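Local atomic coordinates of ATP-dependent Clp protease proteolytic subunit (Listeria monocytogenes, PDB entry 4JCQ), a protein that probably acts as a proteolytic subunit of the Clp protease, a serine peptidase that cleaves misfolded proteins into small peptides in a process requiring ATP hydrolysis. Residues Ile96-Glu101 / Glu149-Ser154. Sequence-based numbering, arbitrary orientation.
Sequences IYLAAE and EATGQS
Leu98 and Ala150 bring two helix ends together, with CA atoms 6.0 Å apart, where helix 92-97 passes into a type I turn from Tyr97 to Ala100 and helix 133-151 runs out. Leu98 carries the whole contact on its side. Its CB meets the methyl CB of Ala150 at 3.8 Å. The same methyl lies 3.8 Å from the carbonyl O of Leu98, so it rests against backbone as well as side chain. Leu98 has CG anti to its carbonyl carbon (chi1 -68°), and its two methyls meet both the Ala150 methyl and Thr151. There CD1 and CD2 are both 4.1 Å from Thr151 CG2, so the threonine methyl faces the fork of the leucine.

The polar branch of Thr151 is turned to its own chain. OG1 accepts from Gln153 N at 3.2 Å in an ST turn, with a nearly straight N-H...O angle of 162°, and also bonds to Ile147 O. Gly152, the first residue past the helix, has positive phi (90°). Arg105 spans the two segments: NH1 bonds to Ala100 O and NH2 to Ala150 O. Its side chain also touches Leu98.

The direct contact is therefore apolar and small, burying 125 Å² in all. Within one subunit of the ClpP (peptidase S14) fold, it joins the end of the short helix that follows the predicted nucleophile Ser91 to the end of the long helix 133-151. Aliphatic carbons make the direct contact, the guanidinium of Arg105 adds hydrogen bonds to a carbonyl on each segment, and the hydroxyl of Thr151 is satisfied within its own helix end.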
# COMPACT_ATOMS: atom_id res chain seq x y z
N ILE H 96 -3.99 -17.42 -25.75
CA ILE H 96 -4.98 -16.37 -25.52
C ILE H 96 -5.33 -15.64 -26.82
O ILE H 96 -6.51 -15.48 -27.15
CB ILE H 96 -4.49 -15.35 -24.47
CG1 ILE H 96 -4.44 -16.01 -23.08
CG2 ILE H 96 -5.38 -14.11 -24.44
CD1 ILE H 96 -3.58 -15.27 -22.08
N TYR H 97 -4.31 -15.23 -27.56
CA TYR H 97 -4.47 -14.54 -28.84
C TYR H 97 -5.37 -15.32 -29.80
O TYR H 97 -6.24 -14.74 -30.46
CB TYR H 97 -3.09 -14.27 -29.47
CG TYR H 97 -3.14 -13.46 -30.75
CD1 TYR H 97 -3.09 -12.07 -30.72
CD2 TYR H 97 -3.22 -14.10 -31.99
CE1 TYR H 97 -3.12 -11.33 -31.90
CE2 TYR H 97 -3.26 -13.37 -33.17
CZ TYR H 97 -3.21 -11.99 -33.12
OH TYR H 97 -3.25 -11.27 -34.29
N LEU H 98 -5.16 -16.63 -29.86
CA LEU H 98 -5.88 -17.50 -30.78
C LEU H 98 -7.31 -17.84 -30.35
O LEU H 98 -8.01 -18.57 -31.05
CB LEU H 98 -5.07 -18.78 -31.04
CG LEU H 98 -3.76 -18.63 -31.82
CD1 LEU H 98 -3.03 -19.96 -31.88
CD2 LEU H 98 -3.99 -18.08 -33.23
N ALA H 99 -7.75 -17.31 -29.20
CA ALA H 99 -9.13 -17.48 -28.75
C ALA H 99 -10.13 -16.73 -29.63
O ALA H 99 -11.28 -17.13 -29.77
CB ALA H 99 -9.28 -17.04 -27.30
N ALA H 100 -9.67 -15.62 -30.22
CA ALA H 100 -10.50 -14.84 -31.13
C ALA H 100 -10.60 -15.52 -32.49
O ALA H 100 -9.67 -16.23 -32.91
CB ALA H 100 -9.94 -13.43 -31.29
N GLU H 101 -11.73 -15.33 -33.17
CA GLU H 101 -11.93 -15.86 -34.52
C GLU H 101 -10.92 -15.23 -35.47
O GLU H 101 -10.51 -14.08 -35.28
CB GLU H 101 -13.36 -15.60 -35.01
CG GLU H 101 -14.45 -16.22 -34.15
CD GLU H 101 -14.38 -17.74 -34.10
OE1 GLU H 101 -14.53 -18.31 -33.00
OE2 GLU H 101 -14.19 -18.38 -35.16
N GLU H 149 -6.26 -25.89 -34.98
CA GLU H 149 -7.62 -25.50 -35.37
C GLU H 149 -7.74 -24.00 -35.62
O GLU H 149 -8.41 -23.58 -36.56
CB GLU H 149 -8.63 -25.95 -34.31
CG GLU H 149 -10.08 -25.86 -34.77
CD GLU H 149 -11.08 -26.12 -33.66
OE1 GLU H 149 -10.94 -27.14 -32.95
OE2 GLU H 149 -12.03 -25.32 -33.51
N ALA H 150 -7.09 -23.20 -34.78
CA ALA H 150 -7.15 -21.74 -34.88
C ALA H 150 -6.39 -21.18 -36.08
O ALA H 150 -6.82 -20.20 -36.69
CB ALA H 150 -6.67 -21.10 -33.58
N THR H 151 -5.25 -21.79 -36.41
CA THR H 151 -4.37 -21.29 -37.47
C THR H 151 -4.67 -21.89 -38.84
O THR H 151 -4.42 -21.25 -39.87
CB THR H 151 -2.88 -21.54 -37.15
OG1 THR H 151 -2.65 -22.95 -36.98
CG2 THR H 151 -2.45 -20.79 -35.88
N GLY H 152 -5.20 -23.11 -38.85
CA GLY H 152 -5.43 -23.83 -40.10
C GLY H 152 -4.24 -24.69 -40.50
O GLY H 152 -4.28 -25.37 -41.53
N GLN H 153 -3.19 -24.65 -39.69
CA GLN H 153 -2.01 -25.49 -39.90
C GLN H 153 -2.32 -26.92 -39.49
O GLN H 153 -3.22 -27.16 -38.68
CB GLN H 153 -0.82 -24.97 -39.08
CG GLN H 153 -0.31 -23.59 -39.46
CD GLN H 153 0.59 -23.59 -40.69
OE1 GLN H 153 1.07 -24.64 -41.12
NE2 GLN H 153 0.83 -22.41 -41.24
N SER H 154 -1.58 -27.87 -40.05
CA SER H 154 -1.71 -29.28 -39.68
C SER H 154 -1.22 -29.52 -38.26
O SER H 154 -0.40 -28.76 -37.74
CB SER H 154 -0.93 -30.16 -40.66
OG SER H 154 0.47 -29.98 -40.50